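Ectonucleotide pyrophosphatase/phosphodiesterase family member 5 (Mus musculus, PDB 5VEO) probably hydrolyses phosphodiester or pyrophosphate bonds of a restricted set of nucleotide substrates at a zinc-dependent site, as an ectoenzyme of the NPP family. Local coordinates at residues Phe149-Thr161 / Lys200-Leu213. The protein carries 1 engineered substitution. Residues are numbered along the deposited sequence; the frame is centred on the assembly and turned at random.
Sequences FEDRVAKIIEWFT and KLGYLIKMLKRAKL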
ATOM      1  N   PHE A 149     -16.711   0.843  -8.932  1.00 12.60           N
ATOM      2  CA  PHE A 149     -16.209  -0.471  -8.568  1.00 11.95           C
ATOM      3  C   PHE A 149     -16.753  -1.539  -9.505  1.00 11.09           C
ATOM      4  O   PHE A 149     -16.017  -2.433  -9.939  1.00 12.77           O
ATOM      5  CB  PHE A 149     -16.605  -0.793  -7.136  1.00 11.94           C
ATOM      6  CG  PHE A 149     -16.071  -2.085  -6.663  1.00 11.20           C
ATOM      7  CD1 PHE A 149     -16.886  -3.205  -6.603  1.00 12.41           C
ATOM      8  CD2 PHE A 149     -14.747  -2.199  -6.294  1.00 14.32           C
ATOM      9  CE1 PHE A 149     -16.387  -4.410  -6.152  1.00 14.39           C
ATOM     10  CE2 PHE A 149     -14.242  -3.405  -5.847  1.00 14.86           C
ATOM     11  CZ  PHE A 149     -15.059  -4.510  -5.787  1.00 13.27           C
ATOM     12  N   GLU A 150     -18.039  -1.440  -9.847  1.00 13.91           N
ATOM     13  CA  GLU A 150     -18.675  -2.433 -10.702  1.00 15.04           C
ATOM     14  C   GLU A 150     -18.046  -2.446 -12.091  1.00 15.49           C
ATOM     15  O   GLU A 150     -17.872  -3.515 -12.697  1.00 16.29           O
ATOM     16  CB  GLU A 150     -20.178  -2.153 -10.766  1.00 19.93           C
ATOM     17  CG  GLU A 150     -20.906  -2.311  -9.403  1.00 23.07           C
ATOM     18  CD  GLU A 150     -20.584  -1.225  -8.370  1.00 26.40           C
ATOM     19  OE1 GLU A 150     -20.214  -0.088  -8.768  1.00 19.77           O
ATOM     20  OE2 GLU A 150     -20.695  -1.530  -7.140  1.00 31.01           O
ATOM     21  N   ASP A 151     -17.660  -1.277 -12.598  1.00 13.97           N
ATOM     22  CA  ASP A 151     -16.996  -1.239 -13.901  1.00 14.57           C
ATOM     23  C   ASP A 151     -15.591  -1.827 -13.823  1.00 14.47           C
ATOM     24  O   ASP A 151     -15.125  -2.474 -14.771  1.00 15.85           O
ATOM     25  CB  ASP A 151     -16.957   0.194 -14.423  1.00 16.18           C
ATOM     26  CG  ASP A 151     -18.279   0.623 -15.046  1.00 25.47           C
ATOM     27  OD1 ASP A 151     -19.114  -0.257 -15.314  1.00 32.26           O
ATOM     28  OD2 ASP A 151     -18.482   1.835 -15.279  1.00 30.18           O
ATOM     29  N   ARG A 152     -14.888  -1.591 -12.706  1.00 12.88           N
ATOM     30  CA  ARG A 152     -13.574  -2.197 -12.527  1.00 12.15           C
ATOM     31  C   ARG A 152     -13.681  -3.710 -12.482  1.00 11.58           C
ATOM     32  O   ARG A 152     -12.890  -4.416 -13.120  1.00 12.12           O
ATOM     33  CB  ARG A 152     -12.913  -1.667 -11.246  1.00 11.39           C
ATOM     34  CG  ARG A 152     -12.665  -0.186 -11.293  1.00 11.01           C
ATOM     35  CD  ARG A 152     -12.063   0.359  -9.987  1.00  9.91           C
ATOM     36  NE  ARG A 152     -12.364   1.781  -9.833  1.00 10.88           N
ATOM     37  CZ  ARG A 152     -11.682   2.634  -9.060  1.00  9.29           C
ATOM     38  NH1 ARG A 152     -10.608   2.244  -8.387  1.00  8.73           N
ATOM     39  NH2 ARG A 152     -12.053   3.905  -8.989  1.00 11.75           N
ATOM     40  N   VAL A 153     -14.666  -4.226 -11.736  1.00 12.67           N
ATOM     41  CA  VAL A 153     -14.903  -5.666 -11.677  1.00 11.73           C
ATOM     42  C   VAL A 153     -15.219  -6.207 -13.065  1.00 11.22           C
ATOM     43  O   VAL A 153     -14.724  -7.271 -13.466  1.00 13.71           O
ATOM     44  CB  VAL A 153     -16.033  -5.966 -10.685  1.00 12.12           C
ATOM     45  CG1 VAL A 153     -16.499  -7.405 -10.796  1.00 13.08           C
ATOM     46  CG2 VAL A 153     -15.536  -5.677  -9.273  1.00 12.57           C
ATOM     47  N   ALA A 154     -16.061  -5.492 -13.810  1.00 14.60           N
ATOM     48  CA  ALA A 154     -16.453  -5.964 -15.134  1.00 14.98           C
ATOM     49  C   ALA A 154     -15.239  -6.172 -16.024  1.00 13.29           C
ATOM     50  O   ALA A 154     -15.143  -7.181 -16.736  1.00 15.37           O
ATOM     51  CB  ALA A 154     -17.434  -4.982 -15.772  1.00 19.49           C
ATOM     52  N   LYS A 155     -14.293  -5.232 -15.996  1.00 12.30           N
ATOM     53  CA  LYS A 155     -13.091  -5.380 -16.809  1.00 14.81           C
ATOM     54  C   LYS A 155     -12.266  -6.579 -16.362  1.00 13.64           C
ATOM     55  O   LYS A 155     -11.773  -7.356 -17.188  1.00 14.58           O
ATOM     56  CB  LYS A 155     -12.264  -4.101 -16.749  1.00 15.03           C
ATOM     57  CG  LYS A 155     -12.915  -2.946 -17.471  1.00 17.00           C
ATOM     58  CD  LYS A 155     -12.873  -3.232 -18.991  1.00 24.31           C
ATOM     59  CE  LYS A 155     -13.843  -2.437 -19.828  1.00 37.52           C
ATOM     60  NZ  LYS A 155     -13.889  -3.101 -21.179  1.00 41.50           N
ATOM     61  N   ILE A 156     -12.077  -6.734 -15.045  1.00 13.86           N
ATOM     62  CA  ILE A 156     -11.335  -7.880 -14.537  1.00 13.13           C
ATOM     63  C   ILE A 156     -11.951  -9.189 -15.032  1.00 11.70           C
ATOM     64  O   ILE A 156     -11.236 -10.102 -15.461  1.00 13.93           O
ATOM     65  CB  ILE A 156     -11.285  -7.823 -12.995  1.00 13.88           C
ATOM     66  CG1 ILE A 156     -10.371  -6.676 -12.551  1.00 15.76           C
ATOM     67  CG2 ILE A 156     -10.870  -9.174 -12.409  1.00 17.02           C
ATOM     68  CD1 ILE A 156      -8.884  -6.917 -12.736  1.00 18.60           C
ATOM     69  N   ILE A 157     -13.278  -9.317 -14.926  1.00 13.93           N
ATOM     70  CA  ILE A 157     -13.955 -10.553 -15.317  1.00 16.32           C
ATOM     71  C   ILE A 157     -13.798 -10.773 -16.812  1.00 16.06           C
ATOM     72  O   ILE A 157     -13.547 -11.898 -17.271  1.00 15.07           O
ATOM     73  CB  ILE A 157     -15.447 -10.507 -14.922  1.00 19.38           C
ATOM     74  CG1 ILE A 157     -15.659 -10.382 -13.393  1.00 22.87           C
ATOM     75  CG2 ILE A 157     -16.198 -11.738 -15.493  1.00 19.47           C
ATOM     76  CD1 ILE A 157     -15.372 -11.567 -12.640  1.00 27.34           C
ATOM     77  N   GLU A 158     -13.953  -9.701 -17.587  1.00 16.98           N
ATOM     78  CA  GLU A 158     -13.737  -9.768 -19.038  1.00 16.08           C
ATOM     79  C   GLU A 158     -12.338 -10.268 -19.365  1.00 14.34           C
ATOM     80  O   GLU A 158     -12.154 -11.123 -20.241  1.00 20.58           O
ATOM     81  CB  GLU A 158     -13.948  -8.394 -19.651  1.00 17.89           C
ATOM     82  CG  GLU A 158     -15.385  -7.980 -19.672  1.00 25.60           C
ATOM     83  CD  GLU A 158     -15.570  -6.503 -19.953  1.00 30.15           C
ATOM     84  OE1 GLU A 158     -14.587  -5.825 -20.357  1.00 29.22           O
ATOM     85  OE2 GLU A 158     -16.706  -6.018 -19.759  1.00 38.40           O
ATOM     86  N   TRP A 159     -11.330  -9.762 -18.659  1.00 14.80           N
ATOM     87  CA  TRP A 159      -9.961 -10.154 -18.957  1.00 14.44           C
ATOM     88  C   TRP A 159      -9.683 -11.608 -18.584  1.00 14.42           C
ATOM     89  O   TRP A 159      -8.940 -12.299 -19.298  1.00 15.54           O
ATOM     90  CB  TRP A 159      -8.990  -9.202 -18.256  1.00 14.28           C
ATOM     91  CG  TRP A 159      -9.101  -7.789 -18.748  1.00 16.51           C
ATOM     92  CD1 TRP A 159      -9.549  -7.357 -19.973  1.00 18.44           C
ATOM     93  CD2 TRP A 159      -8.765  -6.618 -18.011  1.00 19.74           C
ATOM     94  NE1 TRP A 159      -9.487  -5.986 -20.040  1.00 18.71           N
ATOM     95  CE2 TRP A 159      -9.031  -5.509 -18.834  1.00 19.13           C
ATOM     96  CE3 TRP A 159      -8.272  -6.403 -16.723  1.00 17.45           C
ATOM     97  CZ2 TRP A 159      -8.783  -4.198 -18.417  1.00 17.08           C
ATOM     98  CZ3 TRP A 159      -8.048  -5.114 -16.306  1.00 17.17           C
ATOM     99  CH2 TRP A 159      -8.300  -4.024 -17.150  1.00 18.07           C
ATOM    100  N   PHE A 160     -10.256 -12.097 -17.468  1.00 14.81           N
ATOM    101  CA  PHE A 160     -10.055 -13.492 -17.091  1.00 14.95           C
ATOM    102  C   PHE A 160     -10.722 -14.459 -18.073  1.00 14.21           C
ATOM    103  O   PHE A 160     -10.372 -15.649 -18.085  1.00 16.02           O
ATOM    104  CB  PHE A 160     -10.609 -13.774 -15.695  1.00 14.16           C
ATOM    105  CG  PHE A 160      -9.621 -13.533 -14.582  1.00 14.16           C
ATOM    106  CD1 PHE A 160      -8.496 -14.329 -14.453  1.00 15.64           C
ATOM    107  CD2 PHE A 160      -9.829 -12.529 -13.659  1.00 16.53           C
ATOM    108  CE1 PHE A 160      -7.590 -14.124 -13.429  1.00 17.11           C
ATOM    109  CE2 PHE A 160      -8.913 -12.312 -12.625  1.00 16.69           C
ATOM    110  CZ  PHE A 160      -7.798 -13.098 -12.524  1.00 15.13           C
ATOM    111  N   THR A 161     -11.677 -13.971 -18.865  1.00 15.24           N
ATOM    112  CA  THR A 161     -12.445 -14.814 -19.783  1.00 14.68           C
ATOM    113  C   THR A 161     -12.260 -14.396 -21.238  1.00 16.59           C
ATOM    114  O   THR A 161     -13.014 -14.848 -22.119  1.00 18.67           O
ATOM    115  CB  THR A 161     -13.924 -14.777 -19.420  1.00 15.12           C
ATOM    116  OG1 THR A 161     -14.408 -13.427 -19.540  1.00 18.39           O
ATOM    117  CG2 THR A 161     -14.128 -15.322 -17.993  1.00 16.46           C
ATOM    118  N   LYS A 200     -19.503  -4.586  -1.662  1.00 11.85           N
ATOM    119  CA  LYS A 200     -18.761  -4.632  -2.924  1.00 13.37           C
ATOM    120  C   LYS A 200     -17.990  -5.935  -3.070  1.00 13.06           C
ATOM    121  O   LYS A 200     -17.936  -6.513  -4.160  1.00 13.25           O
ATOM    122  CB  LYS A 200     -17.822  -3.440  -3.017  1.00 11.80           C
ATOM    123  CG  LYS A 200     -18.577  -2.167  -3.339  1.00 14.80           C
ATOM    124  CD  LYS A 200     -17.672  -0.982  -3.370  1.00 17.38           C
ATOM    125  CE  LYS A 200     -18.341   0.178  -4.084  1.00 18.93           C
ATOM    126  NZ  LYS A 200     -19.646   0.563  -3.498  1.00 21.47           N
ATOM    127  N   LEU A 201     -17.408  -6.433  -1.980  1.00 12.07           N
ATOM    128  CA  LEU A 201     -16.782  -7.741  -2.038  1.00 11.28           C
ATOM    129  C   LEU A 201     -17.807  -8.805  -2.418  1.00 11.87           C
ATOM    130  O   LEU A 201     -17.524  -9.697  -3.229  1.00 13.76           O
ATOM    131  CB  LEU A 201     -16.118  -8.057  -0.696  1.00 11.04           C
ATOM    132  CG  LEU A 201     -15.433  -9.418  -0.579  1.00 12.08           C
ATOM    133  CD1 LEU A 201     -14.360  -9.617  -1.662  1.00 14.06           C
ATOM    134  CD2 LEU A 201     -14.887  -9.617   0.827  1.00 15.52           C
ATOM    135  N   GLY A 202     -19.012  -8.707  -1.858  1.00 14.83           N
ATOM    136  CA  GLY A 202     -20.082  -9.625  -2.235  1.00 15.01           C
ATOM    137  C   GLY A 202     -20.429  -9.553  -3.711  1.00 16.08           C
ATOM    138  O   GLY A 202     -20.670 -10.579  -4.353  1.00 18.43           O
ATOM    139  N   TYR A 203     -20.445  -8.343  -4.268  1.00 15.57           N
ATOM    140  CA  TYR A 203     -20.656  -8.167  -5.701  1.00 16.65           C
ATOM    141  C   TYR A 203     -19.578  -8.881  -6.516  1.00 13.72           C
ATOM    142  O   TYR A 203     -19.869  -9.574  -7.501  1.00 16.72           O
ATOM    143  CB  TYR A 203     -20.674  -6.673  -6.020  1.00 15.96           C
ATOM    144  CG  TYR A 203     -20.914  -6.372  -7.471  1.00 16.68           C
ATOM    145  CD1 TYR A 203     -22.205  -6.264  -7.968  1.00 20.25           C
ATOM    146  CD2 TYR A 203     -19.856  -6.209  -8.353  1.00 15.63           C
ATOM    147  CE1 TYR A 203     -22.435  -5.976  -9.294  1.00 22.53           C
ATOM    148  CE2 TYR A 203     -20.081  -5.925  -9.703  1.00 16.68           C
ATOM    149  CZ  TYR A 203     -21.372  -5.821 -10.159  1.00 18.58           C
ATOM    150  OH  TYR A 203     -21.612  -5.546 -11.478  1.00 24.21           O
ATOM    151  N   LEU A 204     -18.318  -8.716  -6.121  1.00 14.99           N
ATOM    152  CA  LEU A 204     -17.222  -9.391  -6.804  1.00 13.50           C
ATOM    153  C   LEU A 204     -17.384 -10.906  -6.735  1.00 14.76           C
ATOM    154  O   LEU A 204     -17.216 -11.611  -7.736  1.00 15.54           O
ATOM    155  CB  LEU A 204     -15.887  -8.959  -6.187  1.00 14.59           C
ATOM    156  CG  LEU A 204     -14.648  -9.701  -6.693  1.00 12.68           C
ATOM    157  CD1 LEU A 204     -14.473  -9.545  -8.213  1.00 15.62           C
ATOM    158  CD2 LEU A 204     -13.408  -9.233  -5.949  1.00 15.62           C
ATOM    159  N   ILE A 205     -17.708 -11.425  -5.555  1.00 14.84           N
ATOM    160  CA  ILE A 205     -17.914 -12.860  -5.408  1.00 13.89           C
ATOM    161  C   ILE A 205     -19.013 -13.331  -6.351  1.00 13.88           C
ATOM    162  O   ILE A 205     -18.860 -14.331  -7.054  1.00 18.83           O
ATOM    163  CB  ILE A 205     -18.252 -13.204  -3.952  1.00 14.90           C
ATOM    164  CG1 ILE A 205     -17.059 -12.898  -3.059  1.00 14.84           C
ATOM    165  CG2 ILE A 205     -18.681 -14.671  -3.835  1.00 17.01           C
ATOM    166  CD1 ILE A 205     -17.413 -12.963  -1.583  1.00 17.90           C
ATOM    167  N   LYS A 206     -20.142 -12.623  -6.354  1.00 16.60           N
ATOM    168  CA  LYS A 206     -21.265 -12.988  -7.218  1.00 17.83           C
ATOM    169  C   LYS A 206     -20.846 -13.006  -8.683  1.00 19.36           C
ATOM    170  O   LYS A 206     -21.210 -13.920  -9.436  1.00 21.85           O
ATOM    171  CB  LYS A 206     -22.413 -12.000  -6.990  1.00 21.84           C
ATOM    172  CG  LYS A 206     -23.699 -12.275  -7.747  1.00 31.59           C
ATOM    173  CD  LYS A 206     -24.763 -11.178  -7.458  1.00 40.61           C
ATOM    174  CE  LYS A 206     -24.536  -9.891  -8.283  1.00 50.77           C
ATOM    175  NZ  LYS A 206     -25.602  -8.823  -8.172  1.00 58.10           N
ATOM    176  N   MET A 207     -20.063 -12.012  -9.109  1.00 17.77           N
ATOM    177  CA  MET A 207     -19.651 -11.960 -10.507  1.00 17.66           C
ATOM    178  C   MET A 207     -18.631 -13.040 -10.850  1.00 17.88           C
ATOM    179  O   MET A 207     -18.646 -13.566 -11.971  1.00 19.73           O
ATOM    180  CB  MET A 207     -19.096 -10.577 -10.835  1.00 20.12           C
ATOM    181  CG  MET A 207     -20.146  -9.514 -10.764  1.00 22.18           C
ATOM    182  SD  MET A 207     -21.384  -9.812 -12.040  1.00 35.22           S
ATOM    183  CE  MET A 207     -22.826  -9.070 -11.326  1.00 39.80           C
ATOM    184  N   LEU A 208     -17.742 -13.380  -9.919  1.00 16.14           N
ATOM    185  CA  LEU A 208     -16.833 -14.496 -10.138  1.00 16.72           C
ATOM    186  C   LEU A 208     -17.610 -15.794 -10.286  1.00 20.72           C
ATOM    187  O   LEU A 208     -17.280 -16.632 -11.130  1.00 21.57           O
ATOM    188  CB  LEU A 208     -15.836 -14.615  -8.987  1.00 16.30           C
ATOM    189  CG  LEU A 208     -14.766 -13.516  -8.935  1.00 13.93           C
ATOM    190  CD1 LEU A 208     -14.054 -13.529  -7.575  1.00 16.45           C
ATOM    191  CD2 LEU A 208     -13.732 -13.613 -10.049  1.00 18.21           C
ATOM    192  N   LYS A 209     -18.658 -15.974  -9.484  1.00 18.11           N
ATOM    193  CA  LYS A 209     -19.452 -17.193  -9.597  1.00 17.98           C
ATOM    194  C   LYS A 209     -20.205 -17.228 -10.918  1.00 21.45           C
ATOM    195  O   LYS A 209     -20.247 -18.268 -11.592  1.00 25.24           O
ATOM    196  CB  LYS A 209     -20.415 -17.302  -8.422  1.00 19.84           C
ATOM    197  CG  LYS A 209     -19.714 -17.662  -7.122  1.00 21.17           C
ATOM    198  CD  LYS A 209     -20.711 -17.768  -5.989  1.00 22.33           C
ATOM    199  CE  LYS A 209     -20.067 -18.249  -4.700  1.00 25.21           C
ATOM    200  NZ  LYS A 209     -21.056 -18.207  -3.599  1.00 31.64           N
ATOM    201  N   ARG A 210     -20.820 -16.112 -11.302  1.00 20.60           N
ATOM    202  CA  ARG A 210     -21.578 -16.057 -12.553  1.00 23.45           C
ATOM    203  C   ARG A 210     -20.693 -16.365 -13.759  1.00 24.74           C
ATOM    204  O   ARG A 210     -21.157 -16.973 -14.735  1.00 25.69           O
ATOM    205  CB  ARG A 210     -22.248 -14.677 -12.676  1.00 25.67           C
ATOM    206  CG  ARG A 210     -22.956 -14.390 -13.999  1.00 35.74           C
ATOM    207  CD  ARG A 210     -23.614 -13.000 -13.990  1.00 42.45           C
ATOM    208  NE  ARG A 210     -22.902 -12.053 -14.855  1.00 51.90           N
ATOM    209  CZ  ARG A 210     -23.339 -10.833 -15.168  1.00 55.38           C
ATOM    210  NH1 ARG A 210     -24.496 -10.385 -14.694  1.00 57.87           N
ATOM    211  NH2 ARG A 210     -22.619 -10.058 -15.970  1.00 56.99           N
ATOM    212  N   ALA A 211     -19.423 -15.968 -13.710  1.00 23.52           N
ATOM    213  CA  ALA A 211     -18.472 -16.212 -14.788  1.00 22.55           C
ATOM    214  C   ALA A 211     -17.758 -17.560 -14.679  1.00 23.87           C
ATOM    215  O   ALA A 211     -16.849 -17.827 -15.470  1.00 25.27           O
ATOM    216  CB  ALA A 211     -17.424 -15.091 -14.836  1.00 23.43           C
ATOM    217  N   LYS A 212     -18.152 -18.415 -13.736  1.00 24.33           N
ATOM    218  CA  LYS A 212     -17.539 -19.735 -13.565  1.00 21.71           C
ATOM    219  C   LYS A 212     -16.049 -19.622 -13.274  1.00 25.22           C
ATOM    220  O   LYS A 212     -15.245 -20.440 -13.707  1.00 27.05           O
ATOM    221  CB  LYS A 212     -17.798 -20.615 -14.798  1.00 27.56           C
ATOM    222  CG  LYS A 212     -19.258 -20.739 -15.078  1.00 32.24           C
ATOM    223  CD  LYS A 212     -19.545 -21.703 -16.237  1.00 40.27           C
ATOM    224  CE  LYS A 212     -20.827 -21.311 -16.961  1.00 48.69           C
ATOM    225  NZ  LYS A 212     -21.388 -22.408 -17.831  1.00 53.12           N
ATOM    226  N   LEU A 213     -15.676 -18.592 -12.506  1.00 23.07           N
ATOM    227  CA  LEU A 213     -14.305 -18.383 -12.081  1.00 20.21           C
ATOM    228  C   LEU A 213     -14.097 -18.602 -10.589  1.00 20.80           C
ATOM    229  O   LEU A 213     -12.949 -18.748 -10.162  1.00 25.40           O
ATOM    230  CB  LEU A 213     -13.852 -16.946 -12.385  1.00 19.70           C
ATOM    231  CG  LEU A 213     -13.800 -16.523 -13.861  1.00 20.15           C
ATOM    232  CD1 LEU A 213     -13.624 -15.022 -13.934  1.00 21.29           C
ATOM    233  CD2 LEU A 213     -12.643 -17.208 -14.506  1.00 22.85           C
TER
HETATM  234  O   HOH W   1     -19.420  -5.714 -13.009  1.00 29.84           O
HETATM  235  O   HOH W   2     -21.679   0.101  -5.418  1.00 46.76           O
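F149 lies flat against the aliphatic chain of K200, whose CB sits over one ring face, 3.9 Å from the centroid, while K200 CE reaches F149 CB at 3.6 Å. V153 CG2, from the same helix as F149, sits over the rim of the opposite face. One turn on, the Y203 ring is clamped between E150 CG, 3.8 Å from its centroid, and M207 CG over the opposite face, toward its rim. Chi1 of -64° lays E150 CG on the Y203 ring, and the bend at chi2 (71°) then turns the carboxylate toward K200. E150 OE2 and K200 NZ stay 4.3 Å apart, bridged by a water; K200 NZ makes its direct salt bridge with D196. A second water, in the plane of the Y203 ring, links the OH to the carbonyl O of E150.

Farther along, the side chains meet through apolar groups. V153 CG1 meets L204 CD1 at 3.9 Å, and I157 divides its branches: CD1 reaches L208 CD2 at 3.7 Å, CG2 touches A211 CB at 3.6 Å. A Schellman motif with K212 at C′ ends the second helix and turns L213 back, bringing its CD1 onto F160 CB.

The axes of 149-160 and 200-210 run roughly parallel, 28° apart, with a closest approach of 10.5 Å, on the mixed sheet of this alkaline phosphatase-like fold. V153 rests on L171 of strand 168-173, and I156 and L204 on strand 16-21; beyond, L201 and I205 pack against helix 35-42.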